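PDB 4EUO: ABC transporter, substrate binding protein (Polyamine) from Agrobacterium tumefaciens, which binds gamma-aminobutyric acid selectively in the periplasm as the solute-binding protein of an ABC transporter, and probably hands it on for import. Local coordinates for residues G41-K44 with A45-A49; A145-A149 with D150-A154; D170-K173 with S174-W178; L228-P231 with K232-N236. All coordinates share one frame; numbering follows the deposited sequence.

Contact 1: G41-K44 with A45-A49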
loop_
_atom_site.group_PDB
_atom_site.type_symbol
_atom_site.label_atom_id
_atom_site.label_comp_id
_atom_site.label_asym_id
_atom_site.label_seq_id
_atom_site.Cartn_x
_atom_site.Cartn_y
_atom_site.Cartn_z
ATOM N N GLY A 41 9.158 -10.426 -7.758
ATOM C CA GLY A 41 10.072 -11.433 -8.312
ATOM C C GLY A 41 9.303 -12.688 -8.700
ATOM O O GLY A 41 9.539 -13.254 -9.780
ATOM N N LYS A 42 8.373 -13.138 -7.839
ATOM C CA LYS A 42 7.546 -14.311 -8.159
ATOM C C LYS A 42 6.604 -14.018 -9.335
ATOM O O LYS A 42 6.351 -14.919 -10.150
ATOM C CB LYS A 42 6.734 -14.790 -6.957
ATOM C CG LYS A 42 7.626 -15.381 -5.868
ATOM C CD LYS A 42 6.805 -15.994 -4.752
ATOM C CE LYS A 42 7.670 -16.410 -3.587
ATOM N NZ LYS A 42 7.047 -17.508 -2.798
ATOM N N LEU A 43 6.087 -12.780 -9.442
ATOM C CA LEU A 43 5.212 -12.418 -10.565
ATOM C C LEU A 43 6.020 -12.540 -11.849
ATOM O O LEU A 43 5.588 -13.202 -12.801
ATOM C CB LEU A 43 4.677 -10.965 -10.360
ATOM C CG LEU A 43 3.467 -10.567 -11.220
ATOM C CD1 LEU A 43 2.692 -9.383 -10.584
ATOM C CD2 LEU A 43 3.860 -10.237 -12.659
ATOM N N LYS A 44 7.192 -11.908 -11.899
ATOM C CA LYS A 44 8.026 -11.972 -13.085
ATOM C C LYS A 44 8.406 -13.438 -13.390
ATOM O O LYS A 44 8.364 -13.834 -14.561
ATOM C CB LYS A 44 9.293 -11.154 -12.865
ATOM C CG LYS A 44 10.292 -11.200 -14.049
ATOM C CD LYS A 44 11.561 -10.431 -13.613
ATOM C CE LYS A 44 12.808 -10.818 -14.378
ATOM N NZ LYS A 44 13.009 -9.955 -15.571
ATOM N N ALA A 45 8.762 -14.224 -12.372
ATOM C CA ALA A 45 9.139 -15.614 -12.636
ATOM C C ALA A 45 8.000 -16.409 -13.267
ATOM O O ALA A 45 8.248 -17.200 -14.189
ATOM C CB ALA A 45 9.613 -16.286 -11.361
ATOM N N MET A 46 6.753 -16.229 -12.811
ATOM C CA MET A 46 5.647 -16.999 -13.380
ATOM C C MET A 46 5.307 -16.562 -14.775
ATOM O O MET A 46 4.953 -17.395 -15.639
ATOM C CB MET A 46 4.435 -17.080 -12.417
ATOM C CG MET A 46 3.714 -15.736 -12.192
ATOM S SD MET A 46 2.255 -15.885 -11.155
ATOM C CE MET A 46 2.981 -16.418 -9.568
ATOM N N VAL A 47 5.472 -15.277 -15.063
ATOM C CA VAL A 47 5.251 -14.776 -16.416
ATOM C C VAL A 47 6.319 -15.375 -17.343
ATOM O O VAL A 47 5.965 -15.918 -18.413
ATOM C CB VAL A 47 5.273 -13.227 -16.435
ATOM C CG1 VAL A 47 5.358 -12.700 -17.877
ATOM C CG2 VAL A 47 4.034 -12.664 -15.742
ATOM N N GLU A 48 7.588 -15.357 -16.923
ATOM C CA GLU A 48 8.687 -15.867 -17.741
ATOM C C GLU A 48 8.599 -17.379 -17.943
ATOM O O GLU A 48 9.052 -17.870 -18.988
ATOM C CB GLU A 48 10.028 -15.461 -17.147
ATOM C CG GLU A 48 10.256 -13.962 -17.270
ATOM C CD GLU A 48 11.615 -13.421 -16.863
ATOM O OE1 GLU A 48 12.323 -14.090 -16.079
ATOM O OE2 GLU A 48 11.919 -12.269 -17.255
ATOM N N ALA A 49 8.022 -18.107 -17.003
ATOM C CA ALA A 49 7.905 -19.565 -17.139
ATOM C C ALA A 49 6.652 -19.942 -17.920
ATOM O O ALA A 49 6.371 -21.138 -18.077
ATOM C CB ALA A 49 7.818 -20.199 -15.760
#
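Lys44 and Glu48 pair one turn apart along helix 40-48. Lys44 sends CG anti to its backbone N (chi1 178°), runs on extended and bends only at the last torsion, which turns the ammonium toward the carboxylate of Glu48. Glu48 leans to meet it, with CG on the side of its own backbone N (chi1 -69°), and the two chains slant across each other. Lys44 NZ reaches Glu48 OE2 at 3.1 Å on the syn side of the carboxylate but 33° out of its plane, while Lys44 CE lies 3.3 Å from the same OE2. On the buried side, Leu43 and Val47 run side by side, Leu43 CD2 touching Val47 CG2 at 3.9 Å. Met46 CG sits 3.2 Å from Leu43 O, and the Met46 side chain packs on Thr53 and Trp54. Underneath, regular i to i+4 backbone bonds run from Ala45 N to Gly41 O through to Glu48 N to Lys44 O, the last at 2.9 Å. The helix is therefore amphipathic: a charged pair lies on its solvent face, where water probably weakens the attraction, and branched apolar groups face the protein.

Contact 2: A145-A149 with D150-A154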
loop_
_atom_site.group_PDB
_atom_site.type_symbol
_atom_site.label_atom_id
_atom_site.label_comp_id
_atom_site.label_asym_id
_atom_site.label_seq_id
_atom_site.Cartn_x
_atom_site.Cartn_y
_atom_site.Cartn_z
ATOM N N ALA A 145 9.571 10.338 3.886
ATOM C CA ALA A 145 9.491 10.618 5.318
ATOM C C ALA A 145 10.824 11.163 5.835
ATOM O O ALA A 145 10.815 12.106 6.650
ATOM C CB ALA A 145 9.091 9.361 6.068
ATOM N N ALA A 146 11.961 10.596 5.395
ATOM C CA ALA A 146 13.278 11.092 5.820
ATOM C C ALA A 146 13.457 12.553 5.368
ATOM O O ALA A 146 13.952 13.386 6.148
ATOM C CB ALA A 146 14.360 10.219 5.201
ATOM N N LEU A 147 13.039 12.884 4.151
ATOM C CA LEU A 147 13.190 14.236 3.641
ATOM C C LEU A 147 12.299 15.188 4.413
ATOM O O LEU A 147 12.758 16.293 4.771
ATOM C CB LEU A 147 12.898 14.255 2.134
ATOM C CG LEU A 147 13.972 13.584 1.279
ATOM C CD1 LEU A 147 13.439 13.219 -0.086
ATOM C CD2 LEU A 147 15.242 14.456 1.176
ATOM N N LEU A 148 11.059 14.787 4.708
ATOM C CA LEU A 148 10.159 15.624 5.513
ATOM C C LEU A 148 10.722 15.819 6.896
ATOM O O LEU A 148 10.667 16.949 7.409
ATOM C CB LEU A 148 8.772 15.006 5.614
ATOM C CG LEU A 148 8.001 14.893 4.288
ATOM C CD1 LEU A 148 6.869 13.876 4.410
ATOM C CD2 LEU A 148 7.482 16.249 3.816
ATOM N N ALA A 149 11.272 14.775 7.505
ATOM C CA ALA A 149 11.874 14.864 8.839
ATOM C C ALA A 149 13.067 15.806 8.804
ATOM O O ALA A 149 13.370 16.432 9.838
ATOM C CB ALA A 149 12.327 13.494 9.280
ATOM N N ASP A 150 13.738 15.925 7.641
ATOM C CA ASP A 150 14.903 16.789 7.443
ATOM C C ASP A 150 14.510 18.209 7.008
ATOM O O ASP A 150 15.390 18.980 6.616
ATOM C CB ASP A 150 15.907 16.168 6.473
ATOM C CG ASP A 150 17.299 16.735 6.595
ATOM O OD1 ASP A 150 17.761 16.937 7.756
ATOM O OD2 ASP A 150 17.959 16.878 5.556
ATOM N N GLY A 151 13.230 18.533 7.041
ATOM C CA GLY A 151 12.781 19.895 6.784
ATOM C C GLY A 151 12.326 20.220 5.380
ATOM O O GLY A 151 11.925 21.363 5.140
ATOM N N VAL A 152 12.367 19.241 4.422
ATOM C CA VAL A 152 11.842 19.471 3.060
ATOM C C VAL A 152 10.331 19.654 3.152
ATOM O O VAL A 152 9.661 18.868 3.825
ATOM C CB VAL A 152 12.192 18.298 2.100
ATOM C CG1 VAL A 152 11.597 18.517 0.698
ATOM C CG2 VAL A 152 13.691 18.113 2.000
ATOM N N THR A 153 9.788 20.695 2.481
ATOM C CA THR A 153 8.347 20.901 2.528
ATOM C C THR A 153 7.666 19.953 1.570
ATOM O O THR A 153 8.276 19.515 0.579
ATOM C CB THR A 153 7.975 22.363 2.327
ATOM O OG1 THR A 153 8.370 22.740 1.019
ATOM C CG2 THR A 153 8.611 23.274 3.368
ATOM N N ALA A 154 6.423 19.630 1.856
ATOM C CA ALA A 154 5.649 18.671 1.086
ATOM C C ALA A 154 5.692 18.939 -0.403
ATOM O O ALA A 154 6.021 18.039 -1.171
ATOM C CB ALA A 154 4.221 18.643 1.578
HETATM O O HOH W 1 8.668 18.700 6.452
#
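The flat groups here are backbone peptides, and the carbonyl of Leu148 is approached over its face: Gly151 N lies 66° out of the carbonyl plane, 3.0 Å from Leu148 O. One residue earlier, Leu147 O takes the N-H of Val152 at 3.0 Å and a weak bond from Asp150 N as well. Asp150 N also donates to Ala146 O. A water donates hydrogen bonds to Leu148 O and Val152 O, 2.8 Å from each, and so ties the last turn to the departing chain. Val152 folds back beside Leu147, the two side chains pointing the same way, with Val152 CG2 3.9 Å from Leu147 CB. With Val152 CG1 anti to the backbone N (chi1 178°), CG2 is left anti to the carbonyl carbon, beside the N, and also lies 3.4 Å from Leu147 O. Leu148 CD2 rests 3.4 Å from Val152 O, while Leu157 packs on both Leu147 and Val152. The carboxylate of Asp150 turns away to a salt bridge with Arg164 of helix 162-170. With Gly151 at positive phi (96°) as C-prime residue, the paired bonds from Val152 N to Leu147 O and from Gly151 N to Leu148 O form a Schellman motif, which ends helix 142-149.

Contact 3: D170-K173 with S174-W178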
loop_
_atom_site.group_PDB
_atom_site.type_symbol
_atom_site.label_atom_id
_atom_site.label_comp_id
_atom_site.label_asym_id
_atom_site.label_seq_id
_atom_site.Cartn_x
_atom_site.Cartn_y
_atom_site.Cartn_z
ATOM N N ASP A 170 20.771 7.628 7.766
ATOM C CA ASP A 170 21.990 7.185 8.456
ATOM C C ASP A 170 21.994 7.602 9.911
ATOM O O ASP A 170 22.577 6.874 10.729
ATOM C CB ASP A 170 23.212 7.786 7.770
ATOM C CG ASP A 170 23.657 7.049 6.533
ATOM O OD1 ASP A 170 23.169 5.922 6.307
ATOM O OD2 ASP A 170 24.504 7.598 5.782
ATOM N N THR A 171 21.361 8.751 10.266
ATOM C CA THR A 171 21.362 9.202 11.658
ATOM C C THR A 171 20.617 8.257 12.602
ATOM O O THR A 171 20.811 8.330 13.829
ATOM C CB THR A 171 20.809 10.631 11.789
ATOM O OG1 THR A 171 19.392 10.640 11.567
ATOM C CG2 THR A 171 21.513 11.649 10.893
ATOM N N ILE A 172 19.736 7.373 12.058
ATOM C CA ILE A 172 18.959 6.468 12.900
ATOM C C ILE A 172 19.071 5.028 12.438
ATOM O O ILE A 172 18.381 4.182 13.005
ATOM C CB ILE A 172 17.458 6.885 12.937
ATOM C CG1 ILE A 172 16.784 6.740 11.549
ATOM C CG2 ILE A 172 17.300 8.308 13.484
ATOM C CD1 ILE A 172 15.246 6.646 11.621
ATOM N N LYS A 173 19.925 4.747 11.440
ATOM C CA LYS A 173 20.002 3.438 10.802
ATOM C C LYS A 173 20.115 2.274 11.772
ATOM O O LYS A 173 19.420 1.276 11.602
ATOM C CB LYS A 173 21.124 3.404 9.763
ATOM C CG LYS A 173 20.964 2.283 8.744
ATOM C CD LYS A 173 22.109 2.313 7.765
ATOM C CE LYS A 173 21.914 1.322 6.654
ATOM N NZ LYS A 173 23.162 1.243 5.835
ATOM N N SER A 174 20.977 2.391 12.801
ATOM C CA SER A 174 21.157 1.272 13.739
ATOM C C SER A 174 19.949 1.039 14.623
ATOM O O SER A 174 19.865 0.015 15.302
ATOM C CB SER A 174 22.415 1.440 14.584
ATOM O OG SER A 174 22.241 2.475 15.531
ATOM N N ASP A 175 18.990 1.983 14.626
ATOM C CA ASP A 175 17.781 1.843 15.427
ATOM C C ASP A 175 16.551 1.433 14.610
ATOM O O ASP A 175 15.445 1.373 15.146
ATOM C CB ASP A 175 17.519 3.071 16.307
ATOM C CG ASP A 175 18.381 3.032 17.583
ATOM O OD1 ASP A 175 18.560 1.919 18.164
ATOM O OD2 ASP A 175 18.870 4.092 17.995
ATOM N N ILE A 176 16.784 1.072 13.345
ATOM C CA ILE A 176 15.676 0.619 12.498
ATOM C C ILE A 176 15.534 -0.916 12.557
ATOM O O ILE A 176 16.533 -1.656 12.388
ATOM C CB ILE A 176 15.880 1.074 11.027
ATOM C CG1 ILE A 176 15.871 2.614 10.932
ATOM C CG2 ILE A 176 14.782 0.426 10.115
ATOM C CD1 ILE A 176 16.178 3.165 9.562
ATOM N N ILE A 177 14.306 -1.389 12.702
ATOM C CA ILE A 177 13.974 -2.784 12.473
ATOM C C ILE A 177 13.022 -2.702 11.248
ATOM O O ILE A 177 11.994 -1.996 11.306
ATOM C CB ILE A 177 13.278 -3.475 13.653
ATOM C CG1 ILE A 177 14.209 -3.524 14.875
ATOM C CG2 ILE A 177 12.849 -4.917 13.234
ATOM C CD1 ILE A 177 13.593 -4.136 16.088
ATOM N N TRP A 178 13.353 -3.379 10.167
ATOM C CA TRP A 178 12.570 -3.284 8.946
ATOM C C TRP A 178 11.376 -4.203 8.962
ATOM O O TRP A 178 11.459 -5.295 9.528
ATOM C CB TRP A 178 13.460 -3.648 7.749
ATOM C CG TRP A 178 14.684 -2.796 7.659
ATOM C CD1 TRP A 178 15.952 -3.123 8.086
ATOM C CD2 TRP A 178 14.772 -1.494 7.086
ATOM N NE1 TRP A 178 16.816 -2.088 7.817
ATOM C CE2 TRP A 178 16.113 -1.066 7.212
ATOM C CE3 TRP A 178 13.827 -0.616 6.498
ATOM C CZ2 TRP A 178 16.541 0.186 6.754
ATOM C CZ3 TRP A 178 14.259 0.613 6.041
ATOM C CH2 TRP A 178 15.599 1.008 6.176
HETATM O O HOH W 2 23.095 4.739 12.682
HETATM O O HOH W 3 19.084 -1.432 11.444
#
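Ile172 and Ile176 make the packed side of this turn, their chains crossing at an angle with Ile172 CG1 4.1 Å from Ile176 CD1. Ile172 holds CG1 between its backbone N and carbonyl carbon (chi1 65°), and Ile176 brings its own CG1 to 3.6 Å from Ile172 O. Phe134 of strand 132-135 packs against both isoleucines. The other branch of Ile176, CG2, sits 3.5 Å above the plane of the Trp178 ring, over its centre, so the methyl covers one face of the indole. Two successive i to i+3 bonds bend the chain: Asp175 N to Ile172 O at 2.8 Å, then Ile176 N to Lys173 O at 3.2 Å, both donors standing above the carbonyl planes. These two overlapping type I beta turns link helix 162-170 to strand 176-179, which joins the mixed sheet in parallel beside strand 132-135. Lys173 leaves the turn fully extended; its NZ bonds to Trp311 O, and the lysine also makes a cation-pi contact with Trp311. On the looser side, at exposed Ser174, one water joins Asp170 O to Ser174 N, the latter at 3.2 Å. Separately, where the chain enters the strand, another bridges Lys173 O and Ile176 O, 2.7 Å from each.

Contact 4: L228-P231 with K232-N236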
loop_
_atom_site.group_PDB
_atom_site.type_symbol
_atom_site.label_atom_id
_atom_site.label_comp_id
_atom_site.label_asym_id
_atom_site.label_seq_id
_atom_site.Cartn_x
_atom_site.Cartn_y
_atom_site.Cartn_z
ATOM N N LEU A 228 -4.873 -2.982 -9.165
ATOM C CA LEU A 228 -5.146 -4.372 -9.584
ATOM C C LEU A 228 -4.617 -4.529 -10.990
ATOM O O LEU A 228 -4.835 -3.673 -11.856
ATOM C CB LEU A 228 -6.632 -4.703 -9.558
ATOM C CG LEU A 228 -7.282 -4.578 -8.198
ATOM C CD1 LEU A 228 -8.752 -4.938 -8.278
ATOM C CD2 LEU A 228 -6.580 -5.457 -7.119
ATOM N N VAL A 229 -3.841 -5.622 -11.190
ATOM C CA VAL A 229 -3.237 -5.969 -12.468
ATOM C C VAL A 229 -3.445 -7.436 -12.763
ATOM O O VAL A 229 -3.794 -8.220 -11.873
ATOM C CB VAL A 229 -1.740 -5.608 -12.498
ATOM C CG1 VAL A 229 -1.541 -4.119 -12.265
ATOM C CG2 VAL A 229 -0.931 -6.414 -11.475
ATOM N N VAL A 230 -3.219 -7.780 -14.040
ATOM C CA VAL A 230 -3.382 -9.150 -14.519
ATOM C C VAL A 230 -2.080 -9.594 -15.141
ATOM O O VAL A 230 -1.682 -9.060 -16.164
ATOM C CB VAL A 230 -4.525 -9.191 -15.554
ATOM C CG1 VAL A 230 -4.670 -10.612 -16.117
ATOM C CG2 VAL A 230 -5.836 -8.729 -14.947
ATOM N N PRO A 231 -1.373 -10.552 -14.525
ATOM C CA PRO A 231 -0.088 -10.969 -15.113
ATOM C C PRO A 231 -0.216 -11.517 -16.536
ATOM O O PRO A 231 -1.160 -12.266 -16.819
ATOM C CB PRO A 231 0.431 -12.025 -14.142
ATOM C CG PRO A 231 -0.216 -11.661 -12.836
ATOM C CD PRO A 231 -1.614 -11.203 -13.235
ATOM N N LYS A 232 0.739 -11.176 -17.389
ATOM C CA LYS A 232 0.758 -11.616 -18.783
ATOM C C LYS A 232 0.885 -13.139 -18.853
ATOM O O LYS A 232 1.861 -13.718 -18.363
ATOM C CB LYS A 232 1.943 -10.965 -19.486
ATOM C CG LYS A 232 1.923 -11.248 -21.012
ATOM C CD LYS A 232 2.620 -10.180 -21.827
ATOM C CE LYS A 232 2.274 -10.263 -23.297
ATOM N NZ LYS A 232 0.951 -9.652 -23.596
ATOM N N GLY A 233 -0.115 -13.764 -19.476
ATOM C CA GLY A 233 -0.143 -15.220 -19.594
ATOM C C GLY A 233 -1.129 -15.919 -18.695
ATOM O O GLY A 233 -1.155 -17.152 -18.661
ATOM N N THR A 234 -1.943 -15.172 -17.922
ATOM C CA THR A 234 -2.996 -15.782 -17.116
ATOM C C THR A 234 -3.824 -16.715 -18.015
ATOM O O THR A 234 -4.084 -16.361 -19.180
ATOM C CB THR A 234 -3.942 -14.714 -16.517
ATOM O OG1 THR A 234 -5.103 -15.350 -15.945
ATOM C CG2 THR A 234 -4.382 -13.675 -17.558
ATOM N N LYS A 235 -4.290 -17.828 -17.451
ATOM C CA LYS A 235 -5.132 -18.739 -18.244
ATOM C C LYS A 235 -6.595 -18.377 -18.040
ATOM O O LYS A 235 -7.481 -18.985 -18.655
ATOM C CB LYS A 235 -4.854 -20.212 -17.884
ATOM C CG LYS A 235 -5.146 -20.631 -16.453
ATOM C CD LYS A 235 -5.103 -22.166 -16.252
ATOM C CE LYS A 235 -6.394 -22.884 -16.630
ATOM N NZ LYS A 235 -7.615 -22.299 -15.985
ATOM N N ASN A 236 -6.860 -17.378 -17.155
ATOM C CA ASN A 236 -8.215 -16.942 -16.805
ATOM C C ASN A 236 -8.389 -15.435 -17.127
ATOM O O ASN A 236 -8.922 -14.693 -16.283
ATOM C CB ASN A 236 -8.476 -17.242 -15.312
ATOM C CG ASN A 236 -8.279 -18.693 -14.902
ATOM O OD1 ASN A 236 -7.554 -19.045 -13.935
ATOM N ND2 ASN A 236 -8.957 -19.576 -15.612
#
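Val230 and Thr234 meet where a type II beta turn, Pro231 to Thr234, folds the chain back after strand 215-229. Their side chains cross at a slant, and Val230 CG1 meets Thr234 CG2 at 3.4 Å, tighter than a usual carbon contact. Thr234 points its CB toward the strand end; with chi1 169° its hydroxyl is anti to the backbone N, leaving the methyl to face Val230 while OG1 is directed to the following residues. Ala240 and Ile244 of helix 237-247 pack on Val230. The turn itself closes through Thr234 N, which donates to Pro231 O at 3.2 Å from 30° off the carbonyl plane. Thr234 CG2 also approaches that oxygen, at 3.6 Å. Gly233 takes the positive-phi corner (106°), a backbone conformation suited to glycine, and its N-H goes to Glu74 OE2. Lys232, at the other corner, is exposed. Thr234 OG1 bonds to Asp55 OD1, tying the turn to the segment just before strand 56-60. The same hydroxyl oxygen accepts the backbone N-H of Asn236 at 2.9 Å, an ST turn immediately ahead of helix 237-247.

In the fold
Along the chain the four contacts follow in series, yet they fall into two groups in space. Contacts 1 and 4, nearly 180 residues apart in sequence, lie with centres 11 Å apart and touch: Val47 CG2 of helix 40-48 is 4.0 Å from Pro231 CB, and Leu43 packs on the same proline. Contacts 2 and 3 have centres about 17 Å apart and flank helix 162-170, contact 2 closing helix 142-149 and opening the loop that leads to it, contact 3 leaving it for the sheet. The centres of contacts 2 and 4 are about 38 Å apart, on opposite sides of the chain's centre. The arrangement is consistent with the two lobes of a periplasmic binding protein, with gamma-aminobutyric acid held between them.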